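Papain-like cysteine protease (Porcine reproductive and respiratory syndrome virus, PDB 3MTV) cuts peptide bonds as a papain-like cysteine protease, acts as a metal-dependent nuclease, and probably suppresses host interferon signalling and mRNA export. Local coordinates at residues A[19-24]-A[43-48]; A[91-96]-A[160-165]. All blocks are in the same frame, centred on the assembly; numbering follows the deposited sequence.

How the contacts relate
From the N terminus the chain builds a four-stranded antiparallel sheet, and contact 1 closes the first of the two loops: 18 residues separate 19-24 from 43-48, where helix 39-48 lies against strand 18-23 before the chain goes on to strand 54-56 at the sheet's edge. Contact 2 opens only later, in the protease part. Its first segment follows C90, and a 63-residue excursion through helices 100-112 and 124-131 and strands 135-139 and 145-150 ends where 160-165 returns beside it. The two loops lie in series, neither nesting nor crossing. The two contacts sit on opposite sides of the chain's centre, their nearest atoms about 17 Å apart, one tying together the N-terminal sheet-and-helix unit and the other the papain-like domain.

Contact 1. Residues A[19-24]-A[43-48]; sequences VSWAPR and NRLHTS
Strand 19-23 and helix 43-48 pass at 8.5 Å between their axes and cross at -57°, so one face of an antiparallel four-stranded sheet is packed by a helix, with W21 and H46 nearest in backbone. Alternation along the strand turns V19 and W21 toward the helix, while S20 and A22 point away and pack on Y13 of the second subunit. L45, branched and apolar, fills the angle between the two inward residues: its CD1 meets V19 CG1 at 3.5 Å and its CD2 reaches W21 CD1. The W21 indole is a broad, flat platform, set by chi1 of 70° in the crowded position between backbone N and carbonyl carbon. Over its five-membered ring sits H46 CA in a CH-pi contact, 4.2 Å from the ring centroid. H46 holds CG anti to its backbone N, which sends the imidazole across the six-membered ring in a T-shaped stack, planes at 67°. Strand 10-15 adds A10, which touches both aromatic side chains, and W21 NE1 makes a weak hydrogen bond to F49 O just beyond the helix. The leading atom of the imidazole edge is H46 ND1, 3.7 Å from W21 CE3.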
ATOM      1  N   VAL A  19      10.535   1.499  -1.984  1.00 72.38           N
ATOM      2  CA  VAL A  19       9.436   2.433  -2.158  1.00 54.45           C
ATOM      3  C   VAL A  19       8.220   1.832  -2.964  1.00 69.72           C
ATOM      4  O   VAL A  19       8.385   0.892  -3.747  1.00 71.87           O
ATOM      5  CB  VAL A  19      10.074   3.525  -2.854  1.00 71.06           C
ATOM      6  CG1 VAL A  19       9.169   4.182  -3.839  1.00 60.11           C
ATOM      7  CG2 VAL A  19      10.714   4.426  -1.813  1.00 59.99           C
ATOM      8  N   SER A  20       6.988   2.281  -2.715  1.00 56.18           N
ATOM      9  CA  SER A  20       5.820   1.652  -3.300  1.00 42.81           C
ATOM     10  C   SER A  20       4.784   2.716  -3.539  1.00 46.76           C
ATOM     11  O   SER A  20       4.745   3.684  -2.873  1.00 56.24           O
ATOM     12  CB  SER A  20       5.218   0.610  -2.343  1.00 53.32           C
ATOM     13  OG  SER A  20       3.770   0.572  -2.454  1.00 65.04           O
ATOM     14  N   TRP A  21       3.855   2.546  -4.435  1.00 51.49           N
ATOM     15  CA  TRP A  21       2.772   3.484  -4.280  1.00 47.92           C
ATOM     16  C   TRP A  21       1.439   2.772  -4.277  1.00 47.66           C
ATOM     17  O   TRP A  21       1.393   1.663  -4.645  1.00 51.36           O
ATOM     18  CB  TRP A  21       2.790   4.482  -5.409  1.00 38.52           C
ATOM     19  CG  TRP A  21       2.401   3.954  -6.806  1.00 54.62           C
ATOM     20  CD1 TRP A  21       3.223   3.267  -7.672  1.00 63.43           C
ATOM     21  CD2 TRP A  21       1.145   4.074  -7.491  1.00 45.04           C
ATOM     22  NE1 TRP A  21       2.560   2.965  -8.856  1.00 45.41           N
ATOM     23  CE2 TRP A  21       1.302   3.471  -8.789  1.00 45.36           C
ATOM     24  CE3 TRP A  21      -0.082   4.630  -7.156  1.00 47.92           C
ATOM     25  CZ2 TRP A  21       0.284   3.382  -9.731  1.00 45.31           C
ATOM     26  CZ3 TRP A  21      -1.134   4.600  -8.134  1.00 45.66           C
ATOM     27  CH2 TRP A  21      -0.929   3.947  -9.393  1.00 60.39           C
ATOM     28  N   ALA A  22       0.351   3.467  -3.988  1.00 47.40           N
ATOM     29  CA  ALA A  22      -0.946   2.843  -3.900  1.00 58.83           C
ATOM     30  C   ALA A  22      -1.980   3.920  -4.074  1.00 51.54           C
ATOM     31  O   ALA A  22      -1.657   5.085  -3.862  1.00 57.07           O
ATOM     32  CB  ALA A  22      -1.070   2.198  -2.565  1.00 46.10           C
ATOM     33  N   PRO A  23      -3.238   3.559  -4.418  1.00 46.59           N
ATOM     34  CA  PRO A  23      -4.233   4.641  -4.569  1.00 56.08           C
ATOM     35  C   PRO A  23      -4.629   5.212  -3.192  1.00 59.14           C
ATOM     36  O   PRO A  23      -4.272   4.564  -2.203  1.00 54.77           O
ATOM     37  CB  PRO A  23      -5.404   3.998  -5.338  1.00 40.51           C
ATOM     38  CG  PRO A  23      -4.872   2.795  -5.898  1.00 49.52           C
ATOM     39  CD  PRO A  23      -3.730   2.300  -4.973  1.00 44.82           C
ATOM     40  N   ARG A  24      -5.281   6.388  -3.140  1.00 54.31           N
ATOM     41  CA  ARG A  24      -5.282   7.255  -1.963  1.00 60.34           C
ATOM     42  C   ARG A  24      -6.319   6.524  -1.180  1.00 57.90           C
ATOM     43  O   ARG A  24      -6.051   5.959  -0.072  1.00 41.97           O
ATOM     44  CB  ARG A  24      -5.705   8.706  -2.317  1.00 57.27           C
ATOM     45  CG  ARG A  24      -6.038   9.738  -1.185  1.00 58.10           C
ATOM     46  CD  ARG A  24      -6.297  11.172  -1.855  1.00 65.42           C
ATOM     47  NE  ARG A  24      -7.214  12.080  -1.099  1.00100.04           N
ATOM     48  CZ  ARG A  24      -6.932  13.289  -0.495  1.00127.43           C
ATOM     49  NH1 ARG A  24      -5.671  13.906  -0.506  1.00 73.20           N
ATOM     50  NH2 ARG A  24      -7.973  13.917   0.141  1.00 79.39           N
ATOM     51  N   ASN A  43       6.819  11.255  -8.573  1.00 67.43           N
ATOM     52  CA  ASN A  43       6.734  11.291 -10.021  1.00 73.91           C
ATOM     53  C   ASN A  43       7.332  10.128 -10.790  1.00 79.69           C
ATOM     54  O   ASN A  43       6.657   9.581 -11.708  1.00 61.66           O
ATOM     55  CB  ASN A  43       7.297  12.582 -10.504  1.00 54.22           C
ATOM     56  CG  ASN A  43       6.342  13.695 -10.251  1.00102.31           C
ATOM     57  OD1 ASN A  43       5.756  14.232 -11.230  1.00 80.23           O
ATOM     58  ND2 ASN A  43       6.082  14.010  -8.916  1.00 71.44           N
ATOM     59  N   ARG A  44       8.557   9.749 -10.409  1.00 56.97           N
ATOM     60  CA  ARG A  44       9.234   8.670 -11.114  1.00 80.30           C
ATOM     61  C   ARG A  44       8.378   7.417 -11.009  1.00 71.85           C
ATOM     62  O   ARG A  44       7.644   7.089 -11.958  1.00 65.93           O
ATOM     63  CB  ARG A  44      10.668   8.406 -10.628  1.00 76.34           C
ATOM     64  CG  ARG A  44      11.635   9.113 -11.529  1.00 79.78           C
ATOM     65  CD  ARG A  44      13.082   9.257 -11.047  1.00 88.74           C
ATOM     66  NE  ARG A  44      13.640  10.309 -11.919  1.00 98.53           N
ATOM     67  CZ  ARG A  44      14.904  10.758 -11.968  1.00103.67           C
ATOM     68  NH1 ARG A  44      15.900  10.268 -11.161  1.00 58.81           N
ATOM     69  NH2 ARG A  44      15.158  11.707 -12.888  1.00 79.70           N
ATOM     70  N   LEU A  45       8.502   6.748  -9.859  1.00 80.72           N
ATOM     71  CA  LEU A  45       7.508   5.817  -9.291  1.00 60.49           C
ATOM     72  C   LEU A  45       6.115   5.825  -9.799  1.00 55.58           C
ATOM     73  O   LEU A  45       5.668   4.885 -10.328  1.00 46.10           O
ATOM     74  CB  LEU A  45       7.284   6.077  -7.831  1.00 67.24           C
ATOM     75  CG  LEU A  45       7.256   4.737  -7.094  1.00 72.65           C
ATOM     76  CD1 LEU A  45       6.444   4.837  -5.903  1.00 68.47           C
ATOM     77  CD2 LEU A  45       6.686   3.691  -7.966  1.00 54.43           C
ATOM     78  N   HIS A  46       5.371   6.869  -9.591  1.00 57.77           N
ATOM     79  CA  HIS A  46       3.958   6.725  -9.924  1.00 48.18           C
ATOM     80  C   HIS A  46       3.794   6.689 -11.377  1.00 49.97           C
ATOM     81  O   HIS A  46       2.934   6.018 -11.844  1.00 63.94           O
ATOM     82  CB  HIS A  46       3.234   7.881  -9.294  1.00 55.95           C
ATOM     83  CG  HIS A  46       1.855   8.134  -9.775  1.00 61.77           C
ATOM     84  ND1 HIS A  46       0.757   7.568  -9.176  1.00 46.76           N
ATOM     85  CD2 HIS A  46       1.377   8.980 -10.721  1.00 76.98           C
ATOM     86  CE1 HIS A  46      -0.340   8.029  -9.731  1.00 62.74           C
ATOM     87  NE2 HIS A  46       0.005   8.889 -10.682  1.00 80.88           N
ATOM     88  N   THR A  47       4.634   7.412 -12.099  1.00 72.36           N
ATOM     89  CA  THR A  47       4.532   7.484 -13.542  1.00 69.87           C
ATOM     90  C   THR A  47       4.963   6.181 -14.180  1.00 67.60           C
ATOM     91  O   THR A  47       4.349   5.675 -15.153  1.00 56.62           O
ATOM     92  CB  THR A  47       5.285   8.711 -14.119  1.00 43.16           C
ATOM     93  OG1 THR A  47       4.359   9.806 -14.126  1.00 67.56           O
ATOM     94  CG2 THR A  47       5.622   8.461 -15.551  1.00 68.27           C
ATOM     95  N   SER A  48       5.985   5.558 -13.644  1.00 50.58           N
ATOM     96  CA  SER A  48       6.406   4.397 -14.384  1.00 56.00           C
ATOM     97  C   SER A  48       6.061   2.975 -13.896  1.00 65.54           C
ATOM     98  O   SER A  48       6.021   2.019 -14.664  1.00 70.16           O
ATOM     99  CB  SER A  48       7.853   4.595 -14.837  1.00 70.67           C
ATOM    100  OG  SER A  48       8.554   5.068 -13.761  1.00 78.41           O
TER

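Contact 2. Residues A[91-96]-A[160-165]; sequences WWRLLD and LKLVEE
W91, which directly follows C90, the probable active-site cysteine of the papain-like protease, begins a short helical turn and points its side chain away from 160-165, toward A110 of helix 100-112 and V121. Its flat indole also receives W92, whose CD1 lies above the centre of one face, while the W92 ring reaches out to I107. R93 is the first residue to turn toward strand 158-162, one edge of the five-stranded sheet, and its long, flexible chain suits a partly exposed place. Bent at chi2 (-124°), it carries the guanidinium alongside L160 to L162, with L160 O at its edge. There NH2 meets E165 OE2 tip to tip at 3.0 Å in a salt bridge. The two planar groups stand 79° apart, and the carboxylate lies over a guanidinium face, with no N-H aimed at it. L162 CD1 packs over the guanidinium too, 4.1 Å from R93 NE. L94, buried, brings its methyls to L160: its CD1 lies 4.0 Å from CD2 of L160, and I145 and I147 of the adjacent strand continue this greasy layer. The side chain of L160 also comes about 4 Å from that of C90.

E165 is placed by the type I beta turn it ends, closed by E165 N to L162 O at 2.9 Å, and by a side-chain bond. With CG anti to the carbonyl carbon, the extended side chain reaches back along the turn so that OE1 takes the L162 N-H on its anti lone pair, nearly straight at 167°. OE1 also lies over the guanidinium face, while OE2 makes the closest approach, to NH2. The nearby positive charge would probably keep the carboxylate ionised; the attraction is electrostatic rather than directional.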
ATOM      1  N   TRP A  91       7.724 -14.400 -24.936  1.00 46.16           N
ATOM      2  CA  TRP A  91       7.105 -15.711 -24.852  1.00 49.53           C
ATOM      3  C   TRP A  91       7.308 -16.529 -26.097  1.00 63.04           C
ATOM      4  O   TRP A  91       7.225 -17.743 -26.083  1.00 51.82           O
ATOM      5  CB  TRP A  91       5.636 -15.619 -24.646  1.00 44.96           C
ATOM      6  CG  TRP A  91       4.912 -14.697 -25.482  1.00 43.26           C
ATOM      7  CD1 TRP A  91       4.696 -13.405 -25.253  1.00 46.17           C
ATOM      8  CD2 TRP A  91       4.298 -14.992 -26.715  1.00 46.34           C
ATOM      9  NE1 TRP A  91       3.940 -12.825 -26.280  1.00 43.03           N
ATOM     10  CE2 TRP A  91       3.724 -13.797 -27.207  1.00 47.45           C
ATOM     11  CE3 TRP A  91       4.175 -16.155 -27.477  1.00 69.57           C
ATOM     12  CZ2 TRP A  91       3.037 -13.731 -28.457  1.00 59.22           C
ATOM     13  CZ3 TRP A  91       3.385 -16.114 -28.693  1.00 45.34           C
ATOM     14  CH2 TRP A  91       2.878 -14.893 -29.180  1.00 52.00           C
ATOM     15  N   TRP A  92       7.606 -15.830 -27.168  1.00 51.47           N
ATOM     16  CA  TRP A  92       8.059 -16.463 -28.367  1.00 48.50           C
ATOM     17  C   TRP A  92       9.025 -17.538 -28.144  1.00 49.89           C
ATOM     18  O   TRP A  92       8.881 -18.566 -28.761  1.00 55.07           O
ATOM     19  CB  TRP A  92       8.742 -15.450 -29.216  1.00 37.54           C
ATOM     20  CG  TRP A  92       7.884 -14.256 -29.625  1.00 52.05           C
ATOM     21  CD1 TRP A  92       6.568 -13.955 -29.246  1.00 55.80           C
ATOM     22  CD2 TRP A  92       8.293 -13.205 -30.485  1.00 42.55           C
ATOM     23  NE1 TRP A  92       6.170 -12.730 -29.839  1.00 61.40           N
ATOM     24  CE2 TRP A  92       7.207 -12.284 -30.609  1.00 37.86           C
ATOM     25  CE3 TRP A  92       9.474 -12.955 -31.171  1.00 49.53           C
ATOM     26  CZ2 TRP A  92       7.273 -11.210 -31.390  1.00 56.41           C
ATOM     27  CZ3 TRP A  92       9.563 -11.851 -31.915  1.00 60.10           C
ATOM     28  CH2 TRP A  92       8.479 -10.965 -32.013  1.00 57.16           C
ATOM     29  N   ARG A  93      10.017 -17.325 -27.284  1.00 55.60           N
ATOM     30  CA  ARG A  93      11.046 -18.353 -27.098  1.00 59.40           C
ATOM     31  C   ARG A  93      10.355 -19.701 -27.005  1.00 51.05           C
ATOM     32  O   ARG A  93      10.666 -20.671 -27.641  1.00 55.55           O
ATOM     33  CB  ARG A  93      11.875 -18.094 -25.830  1.00 64.12           C
ATOM     34  CG  ARG A  93      12.827 -16.871 -25.961  1.00104.23           C
ATOM     35  CD  ARG A  93      14.360 -17.182 -25.689  1.00 99.15           C
ATOM     36  NE  ARG A  93      15.106 -15.944 -25.631  1.00 97.27           N
ATOM     37  CZ  ARG A  93      14.860 -14.930 -24.789  1.00108.10           C
ATOM     38  NH1 ARG A  93      13.920 -14.979 -23.849  1.00101.59           N
ATOM     39  NH2 ARG A  93      15.584 -13.824 -24.888  1.00116.51           N
ATOM     40  N   LEU A  94       9.335 -19.756 -26.206  1.00 54.98           N
ATOM     41  CA  LEU A  94       8.572 -20.998 -26.075  1.00 46.98           C
ATOM     42  C   LEU A  94       8.181 -21.786 -27.350  1.00 51.63           C
ATOM     43  O   LEU A  94       7.965 -22.964 -27.310  1.00 42.06           O
ATOM     44  CB  LEU A  94       7.327 -20.550 -25.403  1.00 46.60           C
ATOM     45  CG  LEU A  94       7.346 -20.765 -23.908  1.00 51.18           C
ATOM     46  CD1 LEU A  94       8.718 -20.555 -23.201  1.00 52.57           C
ATOM     47  CD2 LEU A  94       6.218 -20.057 -23.216  1.00 54.81           C
ATOM     48  N   LEU A  95       8.137 -21.090 -28.491  1.00 57.11           N
ATOM     49  CA  LEU A  95       7.733 -21.679 -29.735  1.00 62.00           C
ATOM     50  C   LEU A  95       8.925 -21.859 -30.594  1.00 69.72           C
ATOM     51  O   LEU A  95       8.797 -21.778 -31.844  1.00 58.65           O
ATOM     52  CB  LEU A  95       6.827 -20.724 -30.440  1.00 50.84           C
ATOM     53  CG  LEU A  95       5.519 -20.519 -29.621  1.00 75.08           C
ATOM     54  CD1 LEU A  95       4.651 -19.394 -30.145  1.00 40.38           C
ATOM     55  CD2 LEU A  95       4.614 -21.761 -29.369  1.00 45.93           C
ATOM     56  N   ASP A  96      10.066 -22.089 -29.941  1.00 46.87           N
ATOM     57  CA  ASP A  96      11.297 -22.074 -30.684  1.00 63.77           C
ATOM     58  C   ASP A  96      11.445 -23.280 -31.565  1.00 59.49           C
ATOM     59  O   ASP A  96      11.898 -23.185 -32.691  1.00 69.19           O
ATOM     60  CB  ASP A  96      12.496 -21.817 -29.798  1.00 36.04           C
ATOM     61  CG  ASP A  96      12.890 -20.313 -29.823  1.00 96.68           C
ATOM     62  OD1 ASP A  96      13.927 -20.013 -29.123  1.00 77.74           O
ATOM     63  OD2 ASP A  96      12.142 -19.472 -30.538  1.00 62.87           O
ATOM     64  N   LEU A 160       9.690 -14.445 -18.983  1.00 47.30           N
ATOM     65  CA  LEU A 160      10.696 -15.446 -18.872  1.00 62.14           C
ATOM     66  C   LEU A 160      11.945 -15.141 -19.736  1.00 67.49           C
ATOM     67  O   LEU A 160      11.956 -14.230 -20.572  1.00 60.16           O
ATOM     68  CB  LEU A 160      10.088 -16.799 -19.111  1.00 59.70           C
ATOM     69  CG  LEU A 160       9.449 -16.543 -20.476  1.00 68.71           C
ATOM     70  CD1 LEU A 160      10.500 -16.853 -21.516  1.00 81.13           C
ATOM     71  CD2 LEU A 160       8.263 -17.400 -20.775  1.00 48.35           C
ATOM     72  N   LYS A 161      13.003 -15.895 -19.489  1.00 62.78           N
ATOM     73  CA  LYS A 161      14.284 -15.581 -20.032  1.00 66.77           C
ATOM     74  C   LYS A 161      15.021 -16.868 -19.801  1.00 73.45           C
ATOM     75  O   LYS A 161      14.557 -17.711 -18.996  1.00 55.67           O
ATOM     76  CB  LYS A 161      14.906 -14.419 -19.257  1.00 58.72           C
ATOM     77  CG  LYS A 161      15.621 -14.785 -17.942  1.00 57.33           C
ATOM     78  CD  LYS A 161      16.345 -13.543 -17.299  1.00 69.89           C
ATOM     79  CE  LYS A 161      17.522 -13.897 -16.286  1.00 80.40           C
ATOM     80  NZ  LYS A 161      17.545 -15.251 -15.577  1.00 74.42           N
ATOM     81  N   LEU A 162      16.141 -17.043 -20.493  1.00 61.06           N
ATOM     82  CA  LEU A 162      16.895 -18.248 -20.265  1.00 69.13           C
ATOM     83  C   LEU A 162      17.770 -18.071 -19.067  1.00 77.36           C
ATOM     84  O   LEU A 162      18.170 -16.931 -18.737  1.00 65.31           O
ATOM     85  CB  LEU A 162      17.804 -18.528 -21.411  1.00 80.04           C
ATOM     86  CG  LEU A 162      17.204 -18.380 -22.768  1.00 79.84           C
ATOM     87  CD1 LEU A 162      18.221 -17.794 -23.706  1.00 71.33           C
ATOM     88  CD2 LEU A 162      16.862 -19.772 -23.096  1.00 65.09           C
ATOM     89  N   VAL A 163      18.134 -19.226 -18.497  1.00 75.13           N
ATOM     90  CA  VAL A 163      18.831 -19.346 -17.201  1.00 78.43           C
ATOM     91  C   VAL A 163      20.083 -18.496 -17.167  1.00 77.49           C
ATOM     92  O   VAL A 163      20.402 -17.827 -16.173  1.00 89.18           O
ATOM     93  CB  VAL A 163      19.138 -20.836 -16.816  1.00 81.23           C
ATOM     94  CG1 VAL A 163      18.123 -21.317 -15.886  1.00 71.55           C
ATOM     95  CG2 VAL A 163      19.213 -21.792 -18.078  1.00 94.78           C
ATOM     96  N   GLU A 164      20.715 -18.444 -18.313  1.00 73.97           N
ATOM     97  CA  GLU A 164      21.984 -17.789 -18.458  1.00 93.76           C
ATOM     98  C   GLU A 164      21.935 -16.330 -18.870  1.00 88.41           C
ATOM     99  O   GLU A 164      22.935 -15.617 -18.745  1.00 97.43           O
ATOM    100  CB  GLU A 164      22.727 -18.566 -19.496  1.00 88.86           C
ATOM    101  CG  GLU A 164      21.831 -19.634 -20.048  1.00111.94           C
ATOM    102  CD  GLU A 164      21.836 -19.645 -21.580  1.00131.96           C
ATOM    103  OE1 GLU A 164      22.818 -19.126 -22.179  1.00124.67           O
ATOM    104  OE2 GLU A 164      20.853 -20.173 -22.172  1.00120.34           O
ATOM    105  N   GLU A 165      20.807 -15.854 -19.362  1.00 78.98           N
ATOM    106  CA  GLU A 165      20.724 -14.402 -19.541  1.00 82.97           C
ATOM    107  C   GLU A 165      20.643 -13.703 -18.208  1.00 77.70           C
ATOM    108  O   GLU A 165      20.444 -14.309 -17.152  1.00105.37           O
ATOM    109  CB  GLU A 165      19.539 -13.980 -20.401  1.00 82.19           C
ATOM    110  CG  GLU A 165      19.556 -14.673 -21.708  1.00 91.96           C
ATOM    111  CD  GLU A 165      18.231 -14.669 -22.435  1.00104.72           C
ATOM    112  OE1 GLU A 165      17.215 -15.283 -21.954  1.00 97.51           O
ATOM    113  OE2 GLU A 165      18.243 -14.062 -23.527  1.00 93.65           O
TER